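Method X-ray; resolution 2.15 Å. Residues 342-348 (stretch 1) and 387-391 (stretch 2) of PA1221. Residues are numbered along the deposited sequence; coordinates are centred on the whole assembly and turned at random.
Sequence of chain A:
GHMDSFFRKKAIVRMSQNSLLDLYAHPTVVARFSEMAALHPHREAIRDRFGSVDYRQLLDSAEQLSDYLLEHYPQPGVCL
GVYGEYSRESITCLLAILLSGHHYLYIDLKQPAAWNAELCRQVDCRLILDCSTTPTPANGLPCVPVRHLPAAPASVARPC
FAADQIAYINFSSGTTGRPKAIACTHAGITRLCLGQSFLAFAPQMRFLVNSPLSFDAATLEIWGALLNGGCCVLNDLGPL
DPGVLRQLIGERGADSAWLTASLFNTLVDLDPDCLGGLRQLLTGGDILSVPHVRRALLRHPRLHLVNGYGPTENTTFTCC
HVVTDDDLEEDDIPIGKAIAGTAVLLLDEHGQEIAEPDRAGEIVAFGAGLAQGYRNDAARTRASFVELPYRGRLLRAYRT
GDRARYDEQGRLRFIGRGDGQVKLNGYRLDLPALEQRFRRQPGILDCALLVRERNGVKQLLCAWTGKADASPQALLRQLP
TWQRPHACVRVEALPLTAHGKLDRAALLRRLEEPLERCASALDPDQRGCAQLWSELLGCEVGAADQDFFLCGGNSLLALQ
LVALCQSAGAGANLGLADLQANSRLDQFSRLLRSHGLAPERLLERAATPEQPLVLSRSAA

Stretch 1, residues 342-348: TAVLLLD
Stretch 2 (387-391) ELPYR

Two strands need not be hydrogen-bonded to each other to pack together; when they cross, side chains do most of the work, and the fit depends on whether the bumps of one find room among those of the other. Residues 342-348 and 387-391 of PA1221 illustrate the principle on a small scale. Strand 342-347 and strand 387-390 cross nearly at right angles, their N-to-C directions 94° apart and their axes 9.0 Å apart at closest approach. No hydrogen bond passes between the stretches. The nearest CA atoms, those of Leu-345 and Tyr-390, stand 7.9 Å apart, and the contact buries a modest 237 Å², both sides summed.

The first strand is fully extended, with phi between -111° and -133° and psi from 119° to 161°. Its alternation sends the CA-to-CB bonds of Ala-343, Leu-345 and Leu-347 toward the second stretch, whereas that of Val-344 points away. The facing row is therefore small, large, large: a shallow place at Ala-343 followed by two leucine bumps. Both leucines adopt the mt rotamer, Leu-345 with chi1 -69° and chi2 -177°, Leu-347 with chi1 -65° and chi2 -169°.

The second strand supplies the complementary relief. Leu-388 (phi/psi -137/155) points toward the first stretch, also as mt, with chi1 -71° and chi2 171°. Pro-389 (-69/130, C-gamma exo) and Tyr-390 (-133/126) leave the backbone sideways. With chi1 at 180° (t) and chi2 at 72°, however, the tyrosine carries its ring obliquely across the first strand, so that its end comes nearer. It gives up 69 Å² to the contact, more than any other residue here. Ala-343 and Leu-345 are buried, while Leu-347, Leu-388 and Tyr-390 remain partly exposed.

The ring reaches from Leu-345 to Ala-343. Leu-345 CG lies at the ring edge, near its plane, 3.9 Å from Tyr-390 CD1. Farther out, Ala-343 CB is 3.6 Å from Tyr-390 CZ and 3.6 Å from Tyr-390 OH. A lone methyl suits this place: it covers the end of the tyrosine while leaving the ring room to lie close to the strand. Between these two contacts the backbone itself forms part of the floor, with Val-344 O 4.3 Å from Tyr-390 CE1.

Leu-345 is the central bump. Besides meeting the tyrosine, it extends its CD1 to within 3.4 Å of Pro-389 O, so the branched side chain fills the space beside both the ring and the neighbouring backbone. At the other end of the row, leucine meets leucine, Leu-347 CD1 lying 3.9 Å from Leu-388 CD1, tip to tip.

The chemistry follows the shape. The contact is largely apolar, and the tyrosine hydroxyl has a weak hydrogen bond within its own stretch, from Arg-391 NH2 to Tyr-390 OH at 3.4 Å. That arginine, poorly ordered on a backbone with positive phi (53/-119), makes no contact with the first strand. What joins the crossed strands is thus van der Waals fit: one tyrosine ring fitted against a small alanine and a large leucine, and one leucine pair closing the far end.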

# COMPACT_ATOMS: atom_id res chain seq x y z
N THR A 342 -1.79 -3.37 17.35
CA THR A 342 -0.69 -2.42 17.29
C THR A 342 -0.65 -1.57 18.55
O THR A 342 -1.66 -1.39 19.22
CB THR A 342 -0.84 -1.55 16.04
OG1 THR A 342 -0.60 -2.37 14.89
CG2 THR A 342 0.14 -0.38 16.05
N ALA A 343 0.54 -1.07 18.88
CA ALA A 343 0.66 -0.03 19.89
C ALA A 343 1.58 1.07 19.38
O ALA A 343 2.41 0.83 18.51
CB ALA A 343 1.20 -0.62 21.20
N VAL A 344 1.43 2.29 19.88
CA VAL A 344 2.37 3.35 19.52
C VAL A 344 2.87 4.12 20.73
O VAL A 344 2.19 4.21 21.75
CB VAL A 344 1.77 4.37 18.51
CG1 VAL A 344 1.40 3.69 17.21
CG2 VAL A 344 0.55 5.07 19.11
N LEU A 345 4.08 4.65 20.62
CA LEU A 345 4.54 5.68 21.55
C LEU A 345 4.98 6.86 20.71
O LEU A 345 5.25 6.72 19.52
CB LEU A 345 5.73 5.20 22.37
CG LEU A 345 5.48 4.11 23.42
CD1 LEU A 345 6.78 3.84 24.19
CD2 LEU A 345 4.36 4.54 24.36
N LEU A 346 5.06 8.01 21.35
CA LEU A 346 5.60 9.21 20.75
C LEU A 346 6.89 9.52 21.50
O LEU A 346 6.86 9.74 22.71
CB LEU A 346 4.58 10.34 20.93
CG LEU A 346 4.66 11.55 20.00
CD1 LEU A 346 4.41 11.13 18.55
CD2 LEU A 346 3.67 12.60 20.46
N LEU A 347 8.03 9.53 20.81
CA LEU A 347 9.35 9.68 21.45
C LEU A 347 10.06 11.01 21.17
O LEU A 347 10.12 11.45 20.03
CB LEU A 347 10.27 8.53 21.07
CG LEU A 347 9.86 7.14 21.54
CD1 LEU A 347 11.00 6.17 21.31
CD2 LEU A 347 9.46 7.16 23.01
N ASP A 348 10.63 11.62 22.21
CA ASP A 348 11.33 12.90 22.03
C ASP A 348 12.75 12.75 21.51
O ASP A 348 13.20 11.66 21.17
CB ASP A 348 11.30 13.76 23.31
CG ASP A 348 12.07 13.13 24.47
OD1 ASP A 348 13.06 12.40 24.24
OD2 ASP A 348 11.68 13.39 25.63
N GLU A 387 14.68 -2.72 19.68
CA GLU A 387 13.94 -2.93 20.91
C GLU A 387 13.88 -1.66 21.75
O GLU A 387 14.88 -1.00 21.98
CB GLU A 387 14.53 -4.10 21.71
CG GLU A 387 14.12 -5.46 21.16
CD GLU A 387 14.22 -6.57 22.20
OE1 GLU A 387 15.18 -6.55 23.00
OE2 GLU A 387 13.34 -7.45 22.21
N LEU A 388 12.67 -1.29 22.16
CA LEU A 388 12.44 -0.10 22.97
C LEU A 388 11.45 -0.44 24.07
O LEU A 388 10.67 -1.38 23.94
CB LEU A 388 11.88 1.03 22.10
CG LEU A 388 12.85 1.65 21.11
CD1 LEU A 388 12.11 2.60 20.19
CD2 LEU A 388 13.99 2.37 21.83
N PRO A 389 11.49 0.31 25.18
CA PRO A 389 10.57 0.05 26.29
C PRO A 389 9.12 0.39 25.94
O PRO A 389 8.82 1.49 25.46
CB PRO A 389 11.06 1.00 27.39
CG PRO A 389 12.48 1.32 27.01
CD PRO A 389 12.48 1.35 25.51
N TYR A 390 8.22 -0.56 26.20
CA TYR A 390 6.79 -0.32 26.12
C TYR A 390 6.15 -0.88 27.38
O TYR A 390 6.32 -2.06 27.70
CB TYR A 390 6.16 -0.94 24.86
CG TYR A 390 4.68 -0.67 24.79
CD1 TYR A 390 4.20 0.61 24.51
CD2 TYR A 390 3.74 -1.67 25.06
CE1 TYR A 390 2.85 0.88 24.46
CE2 TYR A 390 2.38 -1.40 25.02
CZ TYR A 390 1.94 -0.13 24.72
OH TYR A 390 0.59 0.16 24.66
N ARG A 391 5.39 -0.03 28.07
CA ARG A 391 4.95 -0.37 29.41
C ARG A 391 6.20 -0.74 30.19
O ARG A 391 7.11 0.08 30.32
CB ARG A 391 3.95 -1.53 29.40
CG ARG A 391 2.73 -1.27 28.52
CD ARG A 391 2.09 0.06 28.85
NE ARG A 391 0.96 0.37 27.99
CZ ARG A 391 -0.31 0.10 28.29
NH1 ARG A 391 -0.61 -0.50 29.43
NH2 ARG A 391 -1.28 0.42 27.44